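Local coordinates for integron cassette protein Vpc_cass2 (Vibrio paracholerae, PDB 3JRT), which is of unknown function but folds into a subunit built of helices and loops, without strands, two of which make up the assembly, and is encoded on a mobile integron gene cassette, at residues E33-L38 and G179-L184; I39-I44 and V79-K84; E87-Y92 and H105-Y110; I148-G153 and D157-W162. All coordinates share one frame; numbering follows the deposited sequence.

The four contacts form one connected set: contacts 1, 2 and 3 have centres about 9 to 14 Å apart, and contact 4 joins them through contacts 2 and 3. Contacts 1 and 2 share helix 27-53, with centres about 9 Å apart, and merge where Ile181 meets Ile39 and Leu42 and where Leu38 meets Asn81. Contact 3, whose centre is about 12 Å from that of contact 1, joins it through Leu35 on Leu88 and Val180 on Ile106. Contact 4 lies across the chain's centre from contact 1, their centres about 21 Å apart, but reaches contact 2 through Met150 on Val79 and contact 3 through Trp162 on Tyr110. Contacts 1, 2 and 3 also touch the second subunit; contact 4 does not.

Contact 1 (E33-L38 and G179-L184)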
loop_
_atom_site.group_PDB
_atom_site.type_symbol
_atom_site.label_atom_id
_atom_site.label_comp_id
_atom_site.label_asym_id
_atom_site.label_seq_id
_atom_site.Cartn_x
_atom_site.Cartn_y
_atom_site.Cartn_z
ATOM N N GLU A 33 -14.494 -5.235 12.168
ATOM C CA GLU A 33 -13.129 -5.523 11.743
ATOM C C GLU A 33 -12.617 -4.504 10.734
ATOM O O GLU A 33 -11.568 -3.900 10.914
ATOM C CB GLU A 33 -13.044 -6.912 11.120
ATOM C CG GLU A 33 -13.031 -8.017 12.144
ATOM C CD GLU A 33 -12.892 -9.391 11.530
ATOM O OE1 GLU A 33 -13.129 -9.542 10.308
ATOM O OE2 GLU A 33 -12.548 -10.322 12.284
ATOM N N ILE A 34 -13.374 -4.341 9.663
ATOM C CA ILE A 34 -13.006 -3.468 8.580
ATOM C C ILE A 34 -12.890 -2.020 9.059
ATOM O O ILE A 34 -11.907 -1.333 8.752
ATOM C CB ILE A 34 -14.002 -3.589 7.451
ATOM C CG1 ILE A 34 -13.894 -4.987 6.822
ATOM C CG2 ILE A 34 -13.758 -2.508 6.412
ATOM C CD1 ILE A 34 -15.020 -5.311 5.840
ATOM N N LEU A 35 -13.862 -1.573 9.845
ATOM C CA LEU A 35 -13.816 -0.221 10.383
ATOM C C LEU A 35 -12.544 -0.011 11.173
ATOM O O LEU A 35 -11.872 1.003 11.019
ATOM C CB LEU A 35 -15.036 0.072 11.261
ATOM C CG LEU A 35 -16.382 0.214 10.541
ATOM C CD1 LEU A 35 -17.512 0.339 11.547
ATOM C CD2 LEU A 35 -16.393 1.401 9.580
ATOM N N SER A 36 -12.222 -0.977 12.028
ATOM C CA SER A 36 -11.040 -0.896 12.875
ATOM C C SER A 36 -9.777 -0.842 12.045
ATOM O O SER A 36 -8.866 -0.085 12.348
ATOM C CB SER A 36 -10.986 -2.071 13.865
ATOM O OG SER A 36 -11.952 -1.898 14.892
ATOM N N GLY A 37 -9.726 -1.656 10.999
ATOM C CA GLY A 37 -8.596 -1.646 10.099
ATOM C C GLY A 37 -8.446 -0.295 9.417
ATOM O O GLY A 37 -7.340 0.225 9.307
ATOM N N LEU A 38 -9.563 0.262 8.955
ATOM C CA LEU A 38 -9.575 1.574 8.304
ATOM C C LEU A 38 -8.994 2.650 9.203
ATOM O O LEU A 38 -8.174 3.442 8.755
ATOM C CB LEU A 38 -10.989 1.981 7.902
ATOM C CG LEU A 38 -11.599 1.241 6.718
ATOM C CD1 LEU A 38 -13.082 1.602 6.536
ATOM C CD2 LEU A 38 -10.799 1.583 5.498
ATOM N N GLY A 179 -12.147 10.146 12.439
ATOM C CA GLY A 179 -13.043 10.393 13.557
ATOM C C GLY A 179 -14.437 9.869 13.266
ATOM O O GLY A 179 -15.084 9.278 14.129
ATOM N N VAL A 180 -14.889 10.075 12.034
ATOM C CA VAL A 180 -16.185 9.584 11.603
ATOM C C VAL A 180 -16.187 8.067 11.578
ATOM O O VAL A 180 -17.171 7.435 11.952
ATOM C CB VAL A 180 -16.569 10.153 10.216
ATOM C CG1 VAL A 180 -17.680 9.350 9.590
ATOM C CG2 VAL A 180 -16.975 11.623 10.348
ATOM N N ILE A 181 -15.078 7.477 11.156
ATOM C CA ILE A 181 -15.033 6.035 11.052
ATOM C C ILE A 181 -15.025 5.452 12.455
ATOM O O ILE A 181 -15.566 4.374 12.680
ATOM C CB ILE A 181 -13.821 5.541 10.241
ATOM C CG1 ILE A 181 -14.007 5.866 8.756
ATOM C CG2 ILE A 181 -13.623 4.023 10.437
ATOM C CD1 ILE A 181 -12.819 5.531 7.922
ATOM N N GLU A 182 -14.421 6.185 13.391
ATOM C CA GLU A 182 -14.423 5.823 14.804
ATOM C C GLU A 182 -15.817 5.992 15.432
ATOM O O GLU A 182 -16.216 5.222 16.308
ATOM C CB GLU A 182 -13.393 6.669 15.550
ATOM C CG GLU A 182 -13.229 6.309 17.011
ATOM C CD GLU A 182 -11.955 6.874 17.608
ATOM O OE1 GLU A 182 -11.216 7.571 16.880
ATOM O OE2 GLU A 182 -11.695 6.620 18.806
ATOM N N LEU A 183 -16.555 7.002 14.977
ATOM C CA LEU A 183 -17.930 7.216 15.414
ATOM C C LEU A 183 -18.771 5.984 15.129
ATOM O O LEU A 183 -19.612 5.585 15.946
ATOM C CB LEU A 183 -18.539 8.405 14.677
ATOM C CG LEU A 183 -19.054 9.568 15.514
ATOM C CD1 LEU A 183 -18.003 10.018 16.509
ATOM C CD2 LEU A 183 -19.478 10.714 14.604
ATOM N N LEU A 184 -18.545 5.391 13.960
ATOM C CA LEU A 184 -19.285 4.203 13.542
ATOM C C LEU A 184 -18.787 2.965 14.278
ATOM O O LEU A 184 -19.582 2.210 14.832
ATOM C CB LEU A 184 -19.174 3.988 12.032
ATOM C CG LEU A 184 -19.449 5.214 11.166
ATOM C CD1 LEU A 184 -19.363 4.854 9.702
ATOM C CD2 LEU A 184 -20.808 5.779 11.477
#
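Leu35 and Ile181 meet where helix 27-53 packs against helix 177-188, near the two ends of the chain. The segment axes run nearly antiparallel, at 154°, and approach to 9.3 Å, a usual spacing for packed helices.

Aliphatic side-chain packing, one methyl-methyl pair and two methyl-methylene pairs, does most of the work. The two branches of Leu35 are shared out: CD2 lies 3.9 Å from Ile181 CG2, whereas CD1 reaches on to Leu184 CB at 4.0 Å, one turn further along the opposing helix. Ile181 divides its branches too. Its chi1 of -71° sets CG1 opposite its own carbonyl carbon and leaves CG2 opposite the backbone N, and the two arms go to different turns of helix 27-53: CG2 to Leu35, and CD1, at the end of the longer arm, to Leu38 CB at 4.0 Å. Leu38 and Ile181 cross at about a right angle, as do Leu35 and Leu184.

A second kind of contact is methyl against backbone. Ile181 CG2 rests 3.5 Å from Leu35 O, so the beta-branched residue packs on the main chain as well as on a side chain.

Around this seam Leu35 also touches Leu88, and Ile181 touches Tyr85, both of helix 64-91. Glu33 OE1 is hydrogen-bonded to Tyr137 OH of the second subunit.

With no hydrogen bond between the segments and all four touching residues buried, the pairing depends on shape and the exclusion of water, and joins the first and last helices of the chain.

Contact 2 (I39-I44 and V79-K84)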
loop_
_atom_site.group_PDB
_atom_site.type_symbol
_atom_site.label_atom_id
_atom_site.label_comp_id
_atom_site.label_asym_id
_atom_site.label_seq_id
_atom_site.Cartn_x
_atom_site.Cartn_y
_atom_site.Cartn_z
ATOM N N ILE A 39 -9.424 2.677 10.463
ATOM C CA ILE A 39 -8.935 3.661 11.431
ATOM C C ILE A 39 -7.413 3.569 11.560
ATOM O O ILE A 39 -6.708 4.578 11.526
ATOM C CB ILE A 39 -9.579 3.467 12.822
ATOM C CG1 ILE A 39 -11.038 3.910 12.822
ATOM C CG2 ILE A 39 -8.800 4.204 13.924
ATOM C CD1 ILE A 39 -11.848 3.323 13.987
ATOM N N GLY A 40 -6.909 2.354 11.700
ATOM C CA GLY A 40 -5.485 2.159 11.915
ATOM C C GLY A 40 -4.639 2.423 10.687
ATOM O O GLY A 40 -3.574 3.030 10.794
ATOM N N ASP A 41 -5.104 1.960 9.524
ATOM C CA ASP A 41 -4.342 2.134 8.289
ATOM C C ASP A 41 -4.322 3.596 7.813
ATOM O O ASP A 41 -3.294 4.083 7.380
ATOM C CB ASP A 41 -4.821 1.180 7.190
ATOM C CG ASP A 41 -4.654 -0.303 7.580
ATOM O OD1 ASP A 41 -3.828 -0.601 8.467
ATOM O OD2 ASP A 41 -5.339 -1.175 7.003
ATOM N N LEU A 42 -5.448 4.292 7.916
ATOM C CA LEU A 42 -5.496 5.695 7.520
ATOM C C LEU A 42 -4.659 6.520 8.494
ATOM O O LEU A 42 -3.930 7.399 8.092
ATOM C CB LEU A 42 -6.932 6.212 7.484
ATOM C CG LEU A 42 -7.820 5.744 6.332
ATOM C CD1 LEU A 42 -9.301 6.003 6.654
ATOM C CD2 LEU A 42 -7.426 6.402 5.011
ATOM N N THR A 43 -4.739 6.200 9.775
ATOM C CA THR A 43 -4.005 6.968 10.771
ATOM C C THR A 43 -2.502 6.795 10.587
ATOM O O THR A 43 -1.751 7.751 10.685
ATOM C CB THR A 43 -4.429 6.558 12.208
ATOM O OG1 THR A 43 -5.805 6.883 12.392
ATOM C CG2 THR A 43 -3.582 7.259 13.288
ATOM N N ILE A 44 -2.060 5.573 10.313
ATOM C CA ILE A 44 -0.633 5.324 10.228
ATOM C C ILE A 44 -0.002 5.894 8.932
ATOM O O ILE A 44 1.097 6.415 8.951
ATOM C CB ILE A 44 -0.280 3.837 10.420
ATOM C CG1 ILE A 44 1.224 3.694 10.613
ATOM C CG2 ILE A 44 -0.724 2.994 9.218
ATOM C CD1 ILE A 44 1.711 4.277 11.924
ATOM N N VAL A 79 -5.482 6.008 -0.482
ATOM C CA VAL A 79 -6.517 5.892 -1.501
ATOM C C VAL A 79 -7.199 4.527 -1.462
ATOM O O VAL A 79 -8.414 4.427 -1.626
ATOM C CB VAL A 79 -6.038 6.305 -2.940
ATOM C CG1 VAL A 79 -5.502 7.758 -2.915
ATOM C CG2 VAL A 79 -4.982 5.330 -3.504
ATOM N N ILE A 80 -6.420 3.476 -1.235
ATOM C CA ILE A 80 -6.997 2.143 -1.097
ATOM C C ILE A 80 -8.024 2.136 0.033
ATOM O O ILE A 80 -9.102 1.581 -0.101
ATOM C CB ILE A 80 -5.911 1.070 -0.861
ATOM C CG1 ILE A 80 -5.245 0.681 -2.191
ATOM C CG2 ILE A 80 -6.496 -0.164 -0.128
ATOM C CD1 ILE A 80 -3.857 0.004 -1.999
ATOM N N ASN A 81 -7.703 2.786 1.140
ATOM C CA ASN A 81 -8.616 2.784 2.270
ATOM C C ASN A 81 -9.805 3.734 2.154
ATOM O O ASN A 81 -10.895 3.427 2.626
ATOM C CB ASN A 81 -7.854 2.976 3.564
ATOM C CG ASN A 81 -7.141 1.707 3.972
ATOM O OD1 ASN A 81 -7.778 0.737 4.335
ATOM N ND2 ASN A 81 -5.836 1.689 3.847
ATOM N N CYS A 82 -9.595 4.883 1.531
ATOM C CA CYS A 82 -10.705 5.762 1.240
ATOM C C CYS A 82 -11.731 5.038 0.384
ATOM O O CYS A 82 -12.924 5.111 0.667
ATOM C CB CYS A 82 -10.230 7.048 0.562
ATOM S SG CYS A 82 -9.422 8.189 1.700
ATOM N N ARG A 83 -11.275 4.344 -0.658
ATOM C CA ARG A 83 -12.202 3.605 -1.507
ATOM C C ARG A 83 -12.898 2.489 -0.702
ATOM O O ARG A 83 -14.101 2.281 -0.825
ATOM C CB ARG A 83 -11.511 3.059 -2.761
ATOM C CG ARG A 83 -11.014 4.121 -3.724
ATOM C CD ARG A 83 -12.098 5.188 -4.069
ATOM N NE ARG A 83 -13.345 4.559 -4.485
ATOM C CZ ARG A 83 -14.450 5.203 -4.854
ATOM N NH1 ARG A 83 -14.493 6.530 -4.892
ATOM N NH2 ARG A 83 -15.519 4.505 -5.196
ATOM N N LYS A 84 -12.150 1.796 0.144
ATOM C CA LYS A 84 -12.749 0.765 0.982
ATOM C C LYS A 84 -13.870 1.327 1.831
ATOM O O LYS A 84 -14.867 0.652 2.065
ATOM C CB LYS A 84 -11.709 0.072 1.866
ATOM C CG LYS A 84 -10.909 -0.981 1.118
ATOM C CD LYS A 84 -10.086 -1.892 2.055
ATOM C CE LYS A 84 -9.348 -2.955 1.241
ATOM N NZ LYS A 84 -8.103 -3.429 1.924
HETATM O O HOH W 1 -7.872 -1.149 6.097
#
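Asn81 loses the most surface here, its side chain pointing from helix 64-91 at helix 27-53, whose segment axis passes 9.7 Å away at 145°. Its CB packs 3.7 Å from Leu42 CD2, the two side chains sliding past each other in opposite directions, so that the aliphatic root of the asparagine is used as a small apolar surface. Leu42, with CG turned opposite its carbonyl carbon (chi1 -73°), brings that same methyl within 4.3 Å of Cys82 SG.

Asp41 crosses the end of Asn81 at about a right angle. Its CB lies 3.5 Å from Asn81 ND2, a packing contact, while their oxygens communicate through a water that donates both its hydrogens, to Asp41 OD2 at 2.7 Å and to Asn81 OD1 at 2.6 Å. The remaining polar atoms have partners of their own: Asn81 ND2 bonds to Ser77 O one turn back, and Asp41 OD1 forms a salt bridge with Arg72 of the second subunit.

The contact is therefore amphipathic. Leucine, cysteine and the asparagine CB make its dry part, and the water relieves what would be two facing acceptors, on a carboxylate whose negative charge is probably steadied by the arginine from the partner chain.

Contact 3 (E87-Y92 and H105-Y110); sequences ELNQKY and HIRGVY
The amide of Asn89 and the guanidinium of Arg107 are the flat groups that carry this contact. Asn89 OD1 sits at the edge of the guanidinium, practically in its plane, and takes a hydrogen bond from NH1 of Arg107 at 2.9 Å; at 173° the N-H points almost straight at the oxygen. Seen from the amide the fit is less exact, because the donor is tilted 30° from the carbonyl plane. The rings of Tyr92 and Tyr110 turn away from the contact: that of Tyr92 has Lys91 CG 3.6 Å above its centre on one face and Leu88 CD1 at its edge, and that of Tyr110 has Ile106 O at its edge.

A bend about the CG-CD bond of Arg107 (chi3 54°), after two extended torsions, turns the guanidinium so that NH1 meets Asn89 OD1. Arg107 CD and CG lie 3.0 and 3.2 Å from Asn89 OD1, so the methylenes press closely on the same oxygen that NH1 binds. Asparagine suits the place by offering a short neutral acceptor, and arginine by its length, which spans a gap whose closest CA atoms, those of Asn89 and Gly108, are 8.3 Å apart.

Both side chains are partly exposed and both also touch Glu95 in the loop that follows helix 64-91. The contact thus ties the C-terminal end of helix 64-91 to the beginning of helix 104-116, while helix 177-188 packs on Arg107 through Leu184 and helix 27-53 covers Leu88 with Ile34 and Leu35.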
loop_
_atom_site.group_PDB
_atom_site.type_symbol
_atom_site.label_atom_id
_atom_site.label_comp_id
_atom_site.label_asym_id
_atom_site.label_seq_id
_atom_site.Cartn_x
_atom_site.Cartn_y
_atom_site.Cartn_z
ATOM N N GLU A 87 -16.784 1.612 -0.414
ATOM C CA GLU A 87 -17.292 0.288 -0.766
ATOM C C GLU A 87 -18.052 -0.347 0.392
ATOM O O GLU A 87 -19.053 -1.039 0.198
ATOM C CB GLU A 87 -16.158 -0.630 -1.197
ATOM C CG GLU A 87 -15.495 -0.251 -2.493
ATOM C CD GLU A 87 -14.274 -1.108 -2.745
ATOM O OE1 GLU A 87 -13.962 -1.934 -1.858
ATOM O OE2 GLU A 87 -13.633 -0.961 -3.807
ATOM N N LEU A 88 -17.569 -0.106 1.601
ATOM C CA LEU A 88 -18.264 -0.579 2.784
ATOM C C LEU A 88 -19.641 0.095 2.868
ATOM O O LEU A 88 -20.654 -0.565 3.123
ATOM C CB LEU A 88 -17.432 -0.293 4.034
ATOM C CG LEU A 88 -17.934 -0.909 5.332
ATOM C CD1 LEU A 88 -17.670 -2.399 5.324
ATOM C CD2 LEU A 88 -17.280 -0.252 6.537
ATOM N N ASN A 89 -19.673 1.408 2.644
ATOM C CA ASN A 89 -20.926 2.152 2.623
ATOM C C ASN A 89 -21.918 1.616 1.604
ATOM O O ASN A 89 -23.080 1.405 1.924
ATOM C CB ASN A 89 -20.680 3.626 2.344
ATOM C CG ASN A 89 -20.519 4.440 3.607
ATOM O OD1 ASN A 89 -21.314 4.329 4.536
ATOM N ND2 ASN A 89 -19.488 5.280 3.640
ATOM N N GLN A 90 -21.466 1.391 0.376
ATOM C CA GLN A 90 -22.376 0.921 -0.665
ATOM C C GLN A 90 -22.833 -0.523 -0.445
ATOM O O GLN A 90 -23.809 -0.967 -1.049
ATOM C CB GLN A 90 -21.782 1.113 -2.068
ATOM C CG GLN A 90 -20.551 0.267 -2.379
ATOM C CD GLN A 90 -19.934 0.624 -3.728
ATOM O OE1 GLN A 90 -20.339 1.594 -4.371
ATOM N NE2 GLN A 90 -18.948 -0.159 -4.159
ATOM N N LYS A 91 -22.141 -1.250 0.424
ATOM C CA LYS A 91 -22.534 -2.622 0.716
ATOM C C LYS A 91 -23.466 -2.737 1.921
ATOM O O LYS A 91 -24.210 -3.708 2.035
ATOM C CB LYS A 91 -21.317 -3.525 0.903
ATOM C CG LYS A 91 -21.682 -4.933 1.325
ATOM C CD LYS A 91 -20.621 -5.929 0.922
ATOM C CE LYS A 91 -21.075 -7.349 1.229
ATOM N NZ LYS A 91 -19.959 -8.336 1.128
ATOM N N TYR A 92 -23.450 -1.738 2.800
ATOM C CA TYR A 92 -24.183 -1.842 4.060
ATOM C C TYR A 92 -25.057 -0.649 4.486
ATOM O O TYR A 92 -24.870 -0.104 5.569
ATOM C CB TYR A 92 -23.216 -2.209 5.198
ATOM C CG TYR A 92 -22.584 -3.588 5.064
ATOM C CD1 TYR A 92 -23.374 -4.728 4.945
ATOM C CD2 TYR A 92 -21.196 -3.748 5.057
ATOM C CE1 TYR A 92 -22.806 -5.984 4.822
ATOM C CE2 TYR A 92 -20.619 -5.000 4.937
ATOM C CZ TYR A 92 -21.431 -6.114 4.822
ATOM O OH TYR A 92 -20.871 -7.362 4.703
ATOM N N HIS A 105 -25.955 10.868 8.332
ATOM C CA HIS A 105 -25.669 12.021 7.481
ATOM C C HIS A 105 -24.186 12.318 7.332
ATOM O O HIS A 105 -23.689 12.478 6.216
ATOM C CB HIS A 105 -26.383 13.268 8.005
ATOM C CG HIS A 105 -25.880 14.546 7.412
ATOM N ND1 HIS A 105 -26.469 15.143 6.318
ATOM C CD2 HIS A 105 -24.841 15.342 7.760
ATOM C CE1 HIS A 105 -25.819 16.254 6.020
ATOM N NE2 HIS A 105 -24.826 16.397 6.879
ATOM N N ILE A 106 -23.485 12.417 8.456
ATOM C CA ILE A 106 -22.060 12.701 8.423
ATOM C C ILE A 106 -21.371 11.639 7.582
ATOM O O ILE A 106 -20.392 11.910 6.893
ATOM C CB ILE A 106 -21.450 12.712 9.837
ATOM C CG1 ILE A 106 -20.015 13.238 9.800
ATOM C CG2 ILE A 106 -21.496 11.325 10.458
ATOM C CD1 ILE A 106 -19.903 14.660 9.293
ATOM N N ARG A 107 -21.906 10.425 7.637
ATOM C CA ARG A 107 -21.341 9.303 6.907
ATOM C C ARG A 107 -21.451 9.506 5.405
ATOM O O ARG A 107 -20.508 9.258 4.666
ATOM C CB ARG A 107 -22.020 8.003 7.333
ATOM C CG ARG A 107 -21.620 6.789 6.520
ATOM C CD ARG A 107 -22.205 5.525 7.127
ATOM N NE ARG A 107 -23.650 5.625 7.305
ATOM C CZ ARG A 107 -24.539 5.181 6.426
ATOM N NH1 ARG A 107 -24.131 4.603 5.305
ATOM N NH2 ARG A 107 -25.835 5.317 6.672
ATOM N N GLY A 108 -22.603 9.972 4.955
ATOM C CA GLY A 108 -22.806 10.226 3.541
ATOM C C GLY A 108 -21.983 11.398 3.052
ATOM O O GLY A 108 -21.603 11.459 1.881
ATOM N N VAL A 109 -21.706 12.335 3.954
ATOM C CA VAL A 109 -20.907 13.505 3.614
ATOM C C VAL A 109 -19.493 13.076 3.251
ATOM O O VAL A 109 -18.971 13.429 2.194
ATOM C CB VAL A 109 -20.839 14.498 4.777
ATOM C CG1 VAL A 109 -19.753 15.531 4.522
ATOM C CG2 VAL A 109 -22.200 15.164 4.985
ATOM N N TYR A 110 -18.879 12.297 4.130
ATOM C CA TYR A 110 -17.541 11.798 3.871
ATOM C C TYR A 110 -17.539 10.844 2.683
ATOM O O TYR A 110 -16.646 10.883 1.842
ATOM C CB TYR A 110 -16.937 11.187 5.134
ATOM C CG TYR A 110 -16.449 12.268 6.062
ATOM C CD1 TYR A 110 -15.108 12.579 6.153
ATOM C CD2 TYR A 110 -17.340 13.022 6.796
ATOM C CE1 TYR A 110 -14.666 13.592 6.984
ATOM C CE2 TYR A 110 -16.913 14.033 7.626
ATOM C CZ TYR A 110 -15.577 14.317 7.718
ATOM O OH TYR A 110 -15.160 15.335 8.547
#

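Contact 4 (I148-G153 and D157-W162); sequences IKMFDG and DEFLDW
Phe159 is the bump of this contact: it projects from the first turn of helix 157-163 and lies against the shelf formed by Met150 and Phe151 at the end of helix 140-151. Its CG stands opposite its backbone N (chi1 -170°), which carries the ring across the gap. The edge of Phe159 is directed at the face of Phe151 in an offset edge-to-face pair, centroids 5.5 Å apart and planes at 81°, and the base of the bump, Phe159 CB, lies 3.6 Å from Phe151 CD1. On the same side of the Phe159 ring, farther out toward its tip, the extended selenomethionine Met150 makes a Met-aromatic contact. Its CE does the touching, 3.3 Å from Phe159 CE2, though poor order makes that position less certain. Leu160 CD2 meets the edge of Phe151, 4.0 Å from CE1.

The turn between the helices opens with a Schellman motif, in which Asp152 has positive phi and Gly153 N bonds back to Ile148 O. Glycine fits at 153 because a CB would press on the preceding carbonyl O. A water bridges the backbones, donating to Phe151 O and accepting from Phe159 N.

Aromatic and apolar groups thus hold the two successive helices together, while their one polar link is a water.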
loop_
_atom_site.group_PDB
_atom_site.type_symbol
_atom_site.label_atom_id
_atom_site.label_comp_id
_atom_site.label_asym_id
_atom_site.label_seq_id
_atom_site.Cartn_x
_atom_site.Cartn_y
_atom_site.Cartn_z
ATOM N N ILE A 148 -1.323 15.752 -6.869
ATOM C CA ILE A 148 -1.551 17.176 -6.679
ATOM C C ILE A 148 -3.066 17.474 -6.729
ATOM O O ILE A 148 -3.592 18.210 -5.897
ATOM C CB ILE A 148 -0.759 17.981 -7.717
ATOM C CG1 ILE A 148 0.747 17.774 -7.478
ATOM C CG2 ILE A 148 -1.169 19.489 -7.719
ATOM C CD1 ILE A 148 1.635 18.531 -8.452
ATOM N N LYS A 149 -3.770 16.879 -7.682
ATOM C CA LYS A 149 -5.222 17.021 -7.734
ATOM C C LYS A 149 -5.883 16.537 -6.441
ATOM O O LYS A 149 -6.834 17.126 -5.946
ATOM C CB LYS A 149 -5.799 16.252 -8.930
ATOM C CG LYS A 149 -5.490 16.921 -10.296
ATOM C CD LYS A 149 -6.023 16.077 -11.443
ATOM C CE LYS A 149 -5.530 16.577 -12.769
ATOM N NZ LYS A 149 -6.058 15.723 -13.859
HETATM N N MSE A 150 -5.375 15.453 -5.893
HETATM C CA MSE A 150 -6.008 14.872 -4.728
HETATM C C MSE A 150 -5.915 15.859 -3.567
HETATM O O MSE A 150 -6.884 16.082 -2.837
HETATM C CB MSE A 150 -5.327 13.554 -4.382
HETATM C CG MSE A 150 -6.075 12.719 -3.365
HETATM SE SE MSE A 150 -5.007 11.212 -2.712
HETATM C CE MSE A 150 -6.241 10.543 -1.359
ATOM N N PHE A 151 -4.743 16.467 -3.423
ATOM C CA PHE A 151 -4.486 17.383 -2.324
ATOM C C PHE A 151 -4.992 18.772 -2.615
ATOM O O PHE A 151 -4.887 19.667 -1.774
ATOM C CB PHE A 151 -2.995 17.439 -2.021
ATOM C CG PHE A 151 -2.500 16.249 -1.262
ATOM C CD1 PHE A 151 -2.753 16.126 0.091
ATOM C CD2 PHE A 151 -1.793 15.257 -1.899
ATOM C CE1 PHE A 151 -2.296 15.036 0.799
ATOM C CE2 PHE A 151 -1.332 14.166 -1.204
ATOM C CZ PHE A 151 -1.586 14.050 0.151
ATOM N N ASP A 152 -5.538 18.939 -3.818
ATOM C CA ASP A 152 -6.024 20.225 -4.293
ATOM C C ASP A 152 -4.982 21.336 -4.285
ATOM O O ASP A 152 -5.309 22.500 -4.083
ATOM C CB ASP A 152 -7.258 20.675 -3.519
ATOM C CG ASP A 152 -8.116 21.633 -4.324
ATOM O OD1 ASP A 152 -8.701 21.178 -5.335
ATOM O OD2 ASP A 152 -8.191 22.832 -3.965
ATOM N N GLY A 153 -3.730 20.992 -4.535
ATOM C CA GLY A 153 -2.710 22.017 -4.641
ATOM C C GLY A 153 -1.383 21.477 -4.157
ATOM O O GLY A 153 -1.173 20.269 -4.113
ATOM N N ASP A 157 -1.445 19.734 4.019
ATOM C CA ASP A 157 -2.000 19.891 5.361
ATOM C C ASP A 157 -3.504 19.658 5.412
ATOM O O ASP A 157 -3.980 18.908 6.242
ATOM C CB ASP A 157 -1.684 21.283 5.911
ATOM C CG ASP A 157 -0.204 21.622 5.821
ATOM O OD1 ASP A 157 0.403 21.373 4.756
ATOM O OD2 ASP A 157 0.352 22.148 6.809
ATOM N N GLU A 158 -4.242 20.324 4.529
ATOM C CA GLU A 158 -5.697 20.320 4.578
ATOM C C GLU A 158 -6.216 18.892 4.461
ATOM O O GLU A 158 -6.919 18.403 5.342
ATOM C CB GLU A 158 -6.269 21.188 3.461
ATOM C CG GLU A 158 -7.758 21.486 3.570
ATOM C CD GLU A 158 -8.209 22.627 2.635
ATOM O OE1 GLU A 158 -7.346 23.410 2.169
ATOM O OE2 GLU A 158 -9.430 22.736 2.372
ATOM N N PHE A 159 -5.853 18.227 3.372
ATOM C CA PHE A 159 -6.314 16.875 3.138
ATOM C C PHE A 159 -5.851 15.915 4.236
ATOM O O PHE A 159 -6.636 15.118 4.743
ATOM C CB PHE A 159 -5.872 16.376 1.778
ATOM C CG PHE A 159 -6.515 15.087 1.385
ATOM C CD1 PHE A 159 -7.823 15.065 0.936
ATOM C CD2 PHE A 159 -5.828 13.904 1.477
ATOM C CE1 PHE A 159 -8.419 13.887 0.578
ATOM C CE2 PHE A 159 -6.415 12.725 1.115
ATOM C CZ PHE A 159 -7.706 12.712 0.658
ATOM N N LEU A 160 -4.587 16.004 4.623
ATOM C CA LEU A 160 -4.099 15.129 5.690
ATOM C C LEU A 160 -4.908 15.339 6.977
ATOM O O LEU A 160 -5.296 14.378 7.639
ATOM C CB LEU A 160 -2.610 15.365 5.955
ATOM C CG LEU A 160 -1.632 14.904 4.869
ATOM C CD1 LEU A 160 -0.178 15.084 5.310
ATOM C CD2 LEU A 160 -1.881 13.446 4.454
ATOM N N ASP A 161 -5.156 16.600 7.331
ATOM C CA ASP A 161 -5.909 16.908 8.549
ATOM C C ASP A 161 -7.339 16.417 8.434
ATOM O O ASP A 161 -7.966 16.050 9.424
ATOM C CB ASP A 161 -5.896 18.411 8.839
ATOM C CG ASP A 161 -4.696 18.829 9.651
ATOM O OD1 ASP A 161 -3.881 17.951 10.004
ATOM O OD2 ASP A 161 -4.561 20.034 9.932
ATOM N N TRP A 162 -7.845 16.421 7.209
ATOM C CA TRP A 162 -9.172 15.913 6.918
ATOM C C TRP A 162 -9.241 14.394 7.089
ATOM O O TRP A 162 -10.277 13.861 7.469
ATOM C CB TRP A 162 -9.565 16.303 5.497
ATOM C CG TRP A 162 -10.920 15.841 5.068
ATOM C CD1 TRP A 162 -12.123 16.459 5.313
ATOM C CD2 TRP A 162 -11.219 14.687 4.281
ATOM N NE1 TRP A 162 -13.147 15.749 4.734
ATOM C CE2 TRP A 162 -12.622 14.657 4.096
ATOM C CE3 TRP A 162 -10.441 13.681 3.706
ATOM C CZ2 TRP A 162 -13.258 13.660 3.359
ATOM C CZ3 TRP A 162 -11.078 12.678 2.994
ATOM C CH2 TRP A 162 -12.472 12.675 2.826
HETATM O O HOH W 2 -4.279 19.336 1.308
#